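Local coordinates for 2-ON-2 hemoglobin (Agrobacterium tumefaciens, PDB 2XYK), which binds heme b and, as a group II truncated hemoglobin, probably binds and carries oxygen, at residues L8-L21 with A100-I114. Residues are numbered along the deposited sequence; the frame is centred on the assembly and turned at random.
Sequences LYEAIGGDATVRAL and AMDETIENAKLREII
L8, A11 and I12 of helix 8-12 meet L110, I113 and I114 of helix 108-114 largely through aliphatic carbons, their axes approaching to 10.7 Å and roughly antiparallel (147°). L8 lays its branched end beside I113, CD2 coming 3.7 Å from I113 CG2. L110 CD1 presses on the last turn of helix 8-12, 3.5 Å from A11 CB and 3.3 Å from A11 O, with I12 CG2 also on it. I12 CG2 also reaches I105 CG2, at 4.0 Å; its CG1 is wedged between backbone N and carbonyl carbon (chi1 72°), turning CG2 beside the N.

Farther along, helix 14-21 crosses helix 100-104, and the partners become mixed. L21, with CG anti to its N (chi1 176°), drives CD1 onto the A100-M101 peptide, 3.5 Å from M101 N, and against T104 OG1. T17 CG2 touches both T104 O and I105 CG1.

Both threonine hydroxyls bond within their own segments: T17 OG1 donates to I12 O (2.7 Å), bridging the Schellman turn at G13, and T104 OG1 to A100 O (2.8 Å). In segment 100-114, R111 NH1 grips I105 O in the carbonyl plane, and N107 OD1 caps helix 108-114.

With no hydrogen bond crossing it, this junction of the globin's first two and last two helices rests on shape and apolar burial, while polar bonds within each segment occupy the threonine hydroxyls and tie the G13 and 105-107 turns.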
ATOM      1  N   LEU A   8      -2.036  -3.750 -14.690  1.00 12.61           N
ATOM      2  CA  LEU A   8      -2.621  -2.756 -13.794  1.00 13.37           C
ATOM      3  C   LEU A   8      -1.741  -1.489 -13.714  1.00 12.83           C
ATOM      4  O   LEU A   8      -2.265  -0.354 -13.713  1.00 12.84           O
ATOM      5  CB  LEU A   8      -2.847  -3.329 -12.391  1.00 13.67           C
ATOM      6  CG  LEU A   8      -4.106  -4.162 -12.174  1.00 16.42           C
ATOM      7  CD1 LEU A   8      -3.915  -5.085 -10.983  1.00 17.66           C
ATOM      8  CD2 LEU A   8      -5.323  -3.220 -11.978  1.00 16.79           C
ATOM      9  N   TYR A   9      -0.416  -1.685 -13.639  1.00 11.64           N
ATOM     10  CA  TYR A   9       0.542  -0.566 -13.570  1.00 11.24           C
ATOM     11  C   TYR A   9       0.320   0.367 -14.745  1.00 11.08           C
ATOM     12  O   TYR A   9       0.147   1.580 -14.560  1.00 10.70           O
ATOM     13  CB  TYR A   9       1.975  -1.089 -13.619  1.00 10.40           C
ATOM     14  CG  TYR A   9       3.113  -0.107 -13.336  1.00 10.94           C
ATOM     15  CD1 TYR A   9       3.375   0.360 -12.030  1.00  9.31           C
ATOM     16  CD2 TYR A   9       3.993   0.279 -14.360  1.00 10.48           C
ATOM     17  CE1 TYR A   9       4.473   1.209 -11.770  1.00 10.69           C
ATOM     18  CE2 TYR A   9       5.099   1.134 -14.109  1.00 11.24           C
ATOM     19  CZ  TYR A   9       5.335   1.596 -12.821  1.00 10.79           C
ATOM     20  OH  TYR A   9       6.428   2.417 -12.569  1.00  9.15           O
ATOM     21  N   GLU A  10       0.334  -0.206 -15.950  1.00 10.83           N
ATOM     22  CA  GLU A  10       0.062   0.576 -17.167  1.00 12.03           C
ATOM     23  C   GLU A  10      -1.299   1.260 -17.074  1.00 11.24           C
ATOM     24  O   GLU A  10      -1.430   2.475 -17.286  1.00 12.76           O
ATOM     25  CB  GLU A  10       0.122  -0.332 -18.401  1.00 10.09           C
ATOM     26  CG  GLU A  10       1.524  -0.583 -18.907  1.00 14.51           C
ATOM     27  CD  GLU A  10       1.581  -1.685 -19.991  1.00 12.91           C
ATOM     28  OE1 GLU A  10       0.654  -2.516 -20.061  1.00 17.10           O
ATOM     29  OE2 GLU A  10       2.556  -1.717 -20.750  1.00 13.64           O
ATOM     30  N   ALA A  11      -2.303   0.471 -16.720  1.00 10.72           N
ATOM     31  CA  ALA A  11      -3.710   0.924 -16.673  1.00 10.38           C
ATOM     32  C   ALA A  11      -3.984   2.160 -15.774  1.00 10.21           C
ATOM     33  O   ALA A  11      -4.835   2.997 -16.102  1.00  9.62           O
ATOM     34  CB  ALA A  11      -4.627  -0.266 -16.281  1.00  9.64           C
ATOM     35  N   ILE A  12      -3.308   2.251 -14.628  1.00  9.32           N
ATOM     36  CA  ILE A  12      -3.551   3.351 -13.673  1.00  8.07           C
ATOM     37  C   ILE A  12      -2.644   4.558 -13.900  1.00  8.59           C
ATOM     38  O   ILE A  12      -2.832   5.576 -13.261  1.00  9.93           O
ATOM     39  CB  ILE A  12      -3.418   2.898 -12.198  1.00  7.98           C
ATOM     40  CG1 ILE A  12      -1.941   2.624 -11.823  1.00  7.05           C
ATOM     41  CG2 ILE A  12      -4.366   1.702 -11.892  1.00  7.43           C
ATOM     42  CD1 ILE A  12      -1.704   2.411 -10.297  1.00  7.47           C
ATOM     43  N   GLY A  13      -1.663   4.440 -14.789  1.00  8.65           N
ATOM     44  CA  GLY A  13      -0.794   5.559 -15.138  1.00  9.99           C
ATOM     45  C   GLY A  13       0.625   5.401 -14.628  1.00 10.57           C
ATOM     46  O   GLY A  13       1.380   6.372 -14.577  1.00 10.76           O
ATOM     47  N   GLY A  14       0.975   4.186 -14.210  1.00 10.00           N
ATOM     48  CA  GLY A  14       2.372   3.840 -13.931  1.00  9.53           C
ATOM     49  C   GLY A  14       2.976   4.653 -12.806  1.00  9.25           C
ATOM     50  O   GLY A  14       2.302   4.961 -11.825  1.00  9.93           O
ATOM     51  N   ASP A  15       4.237   5.039 -12.984  1.00  9.16           N
ATOM     52  CA  ASP A  15       5.071   5.589 -11.911  1.00  9.96           C
ATOM     53  C   ASP A  15       4.505   6.855 -11.245  1.00  9.49           C
ATOM     54  O   ASP A  15       4.412   6.924 -10.020  1.00  7.59           O
ATOM     55  CB  ASP A  15       6.490   5.837 -12.433  1.00 10.65           C
ATOM     56  CG  ASP A  15       7.475   6.196 -11.313  1.00 14.54           C
ATOM     57  OD1 ASP A  15       7.565   5.455 -10.287  1.00 11.82           O
ATOM     58  OD2 ASP A  15       8.177   7.218 -11.480  1.00 18.16           O
ATOM     59  N   ALA A  16       4.125   7.849 -12.048  1.00  8.36           N
ATOM     60  CA  ALA A  16       3.506   9.034 -11.483  1.00  9.00           C
ATOM     61  C   ALA A  16       2.280   8.716 -10.587  1.00  8.75           C
ATOM     62  O   ALA A  16       2.042   9.398  -9.573  1.00  7.11           O
ATOM     63  CB  ALA A  16       3.145  10.016 -12.573  1.00  9.89           C
ATOM     64  N   THR A  17       1.523   7.672 -10.930  1.00  8.56           N
ATOM     65  CA  THR A  17       0.381   7.292 -10.099  1.00  8.45           C
ATOM     66  C   THR A  17       0.782   6.575  -8.812  1.00  8.53           C
ATOM     67  O   THR A  17       0.221   6.865  -7.767  1.00  9.95           O
ATOM     68  CB  THR A  17      -0.648   6.442 -10.843  1.00  9.47           C
ATOM     69  OG1 THR A  17      -1.168   7.194 -11.949  1.00  9.03           O
ATOM     70  CG2 THR A  17      -1.806   6.073  -9.895  1.00  7.80           C
ATOM     71  N   VAL A  18       1.741   5.648  -8.883  1.00  8.81           N
ATOM     72  CA  VAL A  18       2.162   4.906  -7.681  1.00  8.95           C
ATOM     73  C   VAL A  18       2.873   5.872  -6.724  1.00  9.30           C
ATOM     74  O   VAL A  18       2.649   5.824  -5.516  1.00  8.28           O
ATOM     75  CB  VAL A  18       3.036   3.642  -8.000  1.00  9.20           C
ATOM     76  CG1 VAL A  18       3.379   2.839  -6.712  1.00  9.65           C
ATOM     77  CG2 VAL A  18       2.336   2.739  -9.020  1.00  8.37           C
ATOM     78  N   ARG A  19       3.675   6.780  -7.279  1.00  8.89           N
ATOM     79  CA  ARG A  19       4.268   7.876  -6.505  1.00 10.34           C
ATOM     80  C   ARG A  19       3.199   8.688  -5.750  1.00  9.62           C
ATOM     81  O   ARG A  19       3.371   8.986  -4.570  1.00  8.27           O
ATOM     82  CB  ARG A  19       5.110   8.814  -7.406  1.00 10.42           C
ATOM     83  CG  ARG A  19       6.444   8.205  -7.906  1.00 15.51           C
ATOM     84  CD  ARG A  19       7.530   9.296  -8.131  1.00 16.98           C
ATOM     85  NE  ARG A  19       8.365   9.033  -9.313  1.00 24.59           N
ATOM     86  CZ  ARG A  19       9.625   8.567  -9.311  1.00 26.67           C
ATOM     87  NH1 ARG A  19      10.257   8.259  -8.180  1.00 25.97           N
ATOM     88  NH2 ARG A  19      10.257   8.386 -10.474  1.00 27.33           N
ATOM     89  N   ALA A  20       2.106   9.062  -6.436  1.00  9.23           N
ATOM     90  CA  ALA A  20       1.053   9.887  -5.806  1.00  8.46           C
ATOM     91  C   ALA A  20       0.268   9.061  -4.783  1.00  8.37           C
ATOM     92  O   ALA A  20      -0.096   9.543  -3.696  1.00  7.06           O
ATOM     93  CB  ALA A  20       0.106  10.472  -6.866  1.00  7.63           C
ATOM     94  N   LEU A  21       0.002   7.805  -5.146  1.00  7.45           N
ATOM     95  CA  LEU A  21      -0.721   6.904  -4.261  1.00  7.36           C
ATOM     96  C   LEU A  21       0.013   6.762  -2.929  1.00  7.06           C
ATOM     97  O   LEU A  21      -0.570   6.963  -1.880  1.00  6.70           O
ATOM     98  CB  LEU A  21      -0.922   5.532  -4.916  1.00  6.50           C
ATOM     99  CG  LEU A  21      -1.584   4.442  -4.063  1.00  8.06           C
ATOM    100  CD1 LEU A  21      -3.071   4.745  -3.742  1.00  7.72           C
ATOM    101  CD2 LEU A  21      -1.464   3.131  -4.799  1.00  8.27           C
ATOM    102  N   ALA A 100      -6.508   7.175  -0.213  1.00  9.70           N
ATOM    103  CA  ALA A 100      -5.392   7.477  -1.094  1.00 10.03           C
ATOM    104  C   ALA A 100      -5.660   6.989  -2.516  1.00  9.01           C
ATOM    105  O   ALA A 100      -5.364   7.713  -3.473  1.00  8.78           O
ATOM    106  CB  ALA A 100      -4.062   6.926  -0.537  1.00  8.28           C
ATOM    107  N   MET A 101      -6.226   5.786  -2.647  1.00 10.18           N
ATOM    108  CA  MET A 101      -6.625   5.217  -3.961  1.00 13.24           C
ATOM    109  C   MET A 101      -7.698   6.051  -4.634  1.00 12.25           C
ATOM    110  O   MET A 101      -7.591   6.374  -5.818  1.00 12.48           O
ATOM    111  CB  MET A 101      -7.245   3.820  -3.820  1.00 12.24           C
ATOM    112  CG  MET A 101      -6.326   2.686  -3.581  1.00 14.32           C
ATOM    113  SD  MET A 101      -7.241   1.174  -3.990  1.00 21.93           S
ATOM    114  CE  MET A 101      -6.812   1.105  -5.695  1.00 14.47           C
ATOM    115  N   ASP A 102      -8.751   6.353  -3.876  1.00 13.20           N
ATOM    116  CA  ASP A 102      -9.918   7.111  -4.402  1.00 14.31           C
ATOM    117  C   ASP A 102      -9.435   8.443  -4.947  1.00 14.56           C
ATOM    118  O   ASP A 102      -9.947   8.916  -5.958  1.00 14.43           O
ATOM    119  CB  ASP A 102     -11.004   7.346  -3.314  1.00 14.57           C
ATOM    120  CG  ASP A 102     -11.797   6.063  -2.953  1.00 17.32           C
ATOM    121  OD1 ASP A 102     -11.762   5.074  -3.722  1.00 18.86           O
ATOM    122  OD2 ASP A 102     -12.464   6.040  -1.879  1.00 20.55           O
ATOM    123  N   GLU A 103      -8.435   9.046  -4.286  1.00 14.91           N
ATOM    124  CA  GLU A 103      -7.947  10.359  -4.694  1.00 15.29           C
ATOM    125  C   GLU A 103      -6.931  10.354  -5.842  1.00 14.73           C
ATOM    126  O   GLU A 103      -6.705  11.393  -6.454  1.00 14.82           O
ATOM    127  CB  GLU A 103      -7.395  11.135  -3.482  1.00 15.43           C
ATOM    128  CG  GLU A 103      -8.479  11.798  -2.623  1.00 17.30           C
ATOM    129  CD  GLU A 103      -7.959  12.196  -1.230  1.00 17.74           C
ATOM    130  OE1 GLU A 103      -6.727  12.435  -1.094  1.00 18.46           O
ATOM    131  OE2 GLU A 103      -8.787  12.262  -0.287  1.00 18.54           O
ATOM    132  N   THR A 104      -6.309   9.206  -6.132  1.00 14.27           N
ATOM    133  CA  THR A 104      -5.165   9.181  -7.080  1.00 12.51           C
ATOM    134  C   THR A 104      -5.400   8.251  -8.281  1.00 13.04           C
ATOM    135  O   THR A 104      -4.637   8.292  -9.251  1.00 12.00           O
ATOM    136  CB  THR A 104      -3.797   8.792  -6.393  1.00 12.99           C
ATOM    137  OG1 THR A 104      -3.883   7.473  -5.838  1.00 11.94           O
ATOM    138  CG2 THR A 104      -3.406   9.778  -5.304  1.00  9.90           C
ATOM    139  N   ILE A 105      -6.421   7.394  -8.198  1.00 11.88           N
ATOM    140  CA  ILE A 105      -6.763   6.502  -9.306  1.00 13.16           C
ATOM    141  C   ILE A 105      -8.186   6.771  -9.800  1.00 14.29           C
ATOM    142  O   ILE A 105      -9.170   6.447  -9.128  1.00 15.28           O
ATOM    143  CB  ILE A 105      -6.550   5.002  -8.972  1.00 12.85           C
ATOM    144  CG1 ILE A 105      -5.083   4.725  -8.628  1.00  8.97           C
ATOM    145  CG2 ILE A 105      -7.049   4.106 -10.149  1.00 11.09           C
ATOM    146  CD1 ILE A 105      -4.860   3.385  -7.917  1.00 14.61           C
ATOM    147  N   GLU A 106      -8.275   7.381 -10.974  1.00 15.53           N
ATOM    148  CA  GLU A 106      -9.548   7.855 -11.515  1.00 17.38           C
ATOM    149  C   GLU A 106     -10.517   6.707 -11.860  1.00 15.84           C
ATOM    150  O   GLU A 106     -11.714   6.788 -11.577  1.00 15.95           O
ATOM    151  CB  GLU A 106      -9.268   8.757 -12.729  1.00 18.23           C
ATOM    152  CG  GLU A 106     -10.477   9.441 -13.333  1.00 25.26           C
ATOM    153  CD  GLU A 106     -10.477   9.372 -14.856  1.00 31.51           C
ATOM    154  OE1 GLU A 106     -10.547   8.238 -15.394  1.00 34.18           O
ATOM    155  OE2 GLU A 106     -10.399  10.443 -15.506  1.00 34.13           O
ATOM    156  N   ASN A 107      -9.989   5.617 -12.421  1.00 15.16           N
ATOM    157  CA  ASN A 107     -10.831   4.504 -12.925  1.00 14.01           C
ATOM    158  C   ASN A 107     -11.407   3.591 -11.809  1.00 13.94           C
ATOM    159  O   ASN A 107     -10.663   2.868 -11.134  1.00 13.19           O
ATOM    160  CB  ASN A 107      -9.996   3.705 -13.932  1.00 13.03           C
ATOM    161  CG  ASN A 107     -10.778   2.653 -14.666  1.00 12.99           C
ATOM    162  OD1 ASN A 107     -11.543   1.890 -14.078  1.00 14.03           O
ATOM    163  ND2 ASN A 107     -10.544   2.564 -15.959  1.00  9.11           N
ATOM    164  N   ALA A 108     -12.730   3.621 -11.621  1.00 14.18           N
ATOM    165  CA  ALA A 108     -13.381   2.828 -10.576  1.00 14.88           C
ATOM    166  C   ALA A 108     -13.156   1.334 -10.701  1.00 15.36           C
ATOM    167  O   ALA A 108     -13.007   0.651  -9.683  1.00 16.66           O
ATOM    168  CB  ALA A 108     -14.892   3.129 -10.508  1.00 15.10           C
ATOM    169  N   LYS A 109     -13.145   0.813 -11.928  1.00 15.20           N
ATOM    170  CA  LYS A 109     -12.929  -0.630 -12.125  1.00 15.93           C
ATOM    171  C   LYS A 109     -11.518  -1.074 -11.717  1.00 14.82           C
ATOM    172  O   LYS A 109     -11.344  -2.149 -11.160  1.00 15.68           O
ATOM    173  CB  LYS A 109     -13.228  -1.087 -13.563  1.00 16.44           C
ATOM    174  CG  LYS A 109     -13.145  -2.615 -13.739  1.00 18.66           C
ATOM    175  CD  LYS A 109     -14.480  -3.310 -13.367  1.00 24.01           C
ATOM    176  CE  LYS A 109     -14.289  -4.836 -13.332  1.00 27.01           C
ATOM    177  NZ  LYS A 109     -15.515  -5.552 -12.870  1.00 28.51           N
ATOM    178  N   LEU A 110     -10.525  -0.238 -11.991  1.00 13.35           N
ATOM    179  CA  LEU A 110      -9.151  -0.492 -11.562  1.00 11.28           C
ATOM    180  C   LEU A 110      -9.021  -0.408 -10.040  1.00 10.82           C
ATOM    181  O   LEU A 110      -8.318  -1.211  -9.449  1.00 12.10           O
ATOM    182  CB  LEU A 110      -8.190   0.464 -12.273  1.00  9.16           C
ATOM    183  CG  LEU A 110      -8.195   0.381 -13.819  1.00  8.97           C
ATOM    184  CD1 LEU A 110      -7.141   1.339 -14.406  1.00  2.63           C
ATOM    185  CD2 LEU A 110      -7.969  -1.060 -14.351  1.00  4.19           C
ATOM    186  N   ARG A 111      -9.722   0.530  -9.398  1.00  9.79           N
ATOM    187  CA  ARG A 111      -9.733   0.579  -7.923  1.00  9.26           C
ATOM    188  C   ARG A 111     -10.342  -0.681  -7.300  1.00  9.88           C
ATOM    189  O   ARG A 111      -9.817  -1.197  -6.318  1.00  9.13           O
ATOM    190  CB  ARG A 111     -10.450   1.821  -7.396  1.00  8.61           C
ATOM    191  CG  ARG A 111      -9.696   3.143  -7.665  1.00  9.05           C
ATOM    192  CD  ARG A 111     -10.273   4.282  -6.856  1.00  8.81           C
ATOM    193  NE  ARG A 111     -11.749   4.365  -6.924  1.00 13.30           N
ATOM    194  CZ  ARG A 111     -12.416   5.075  -7.840  1.00 15.66           C
ATOM    195  NH1 ARG A 111     -11.754   5.723  -8.790  1.00 13.47           N
ATOM    196  NH2 ARG A 111     -13.741   5.115  -7.835  1.00 14.71           N
ATOM    197  N   GLU A 112     -11.443  -1.172  -7.870  1.00 10.14           N
ATOM    198  CA  GLU A 112     -12.057  -2.417  -7.405  1.00 12.84           C
ATOM    199  C   GLU A 112     -11.160  -3.643  -7.599  1.00 13.52           C
ATOM    200  O   GLU A 112     -11.045  -4.501  -6.691  1.00 13.59           O
ATOM    201  CB  GLU A 112     -13.424  -2.652  -8.074  1.00 13.75           C
ATOM    202  CG  GLU A 112     -13.998  -4.038  -7.782  1.00 15.46           C
ATOM    203  OE1 GLU A 112     -15.284  -4.058  -9.862  1.00 20.29           O
ATOM    204  OE2 GLU A 112     -15.674  -5.861  -8.991  1.00 26.89           O
ATOM    205  N   ILE A 113     -10.511  -3.729  -8.768  1.00 13.43           N
ATOM    206  CA  ILE A 113      -9.529  -4.795  -8.992  1.00 14.07           C
ATOM    207  C   ILE A 113      -8.386  -4.783  -7.938  1.00 13.39           C
ATOM    208  O   ILE A 113      -7.995  -5.820  -7.446  1.00 13.15           O
ATOM    209  CB  ILE A 113      -8.966  -4.785 -10.436  1.00 14.87           C
ATOM    210  CG1 ILE A 113     -10.011  -5.365 -11.411  1.00 16.12           C
ATOM    211  CG2 ILE A 113      -7.690  -5.623 -10.517  1.00 15.10           C
ATOM    212  CD1 ILE A 113      -9.966  -4.767 -12.831  1.00 15.01           C
ATOM    213  N   ILE A 114      -7.896  -3.604  -7.563  1.00 12.30           N
ATOM    214  CA  ILE A 114      -6.759  -3.531  -6.638  1.00 10.55           C
ATOM    215  C   ILE A 114      -7.177  -3.791  -5.201  1.00 10.09           C
ATOM    216  O   ILE A 114      -6.456  -4.444  -4.458  1.00  9.35           O
ATOM    217  CB  ILE A 114      -6.044  -2.156  -6.705  1.00 10.74           C
ATOM    218  CG1 ILE A 114      -5.336  -1.969  -8.038  1.00 10.63           C
ATOM    219  CG2 ILE A 114      -5.009  -2.010  -5.569  1.00 10.29           C
ATOM    220  CD1 ILE A 114      -4.950  -0.490  -8.293  1.00  7.87           C
TER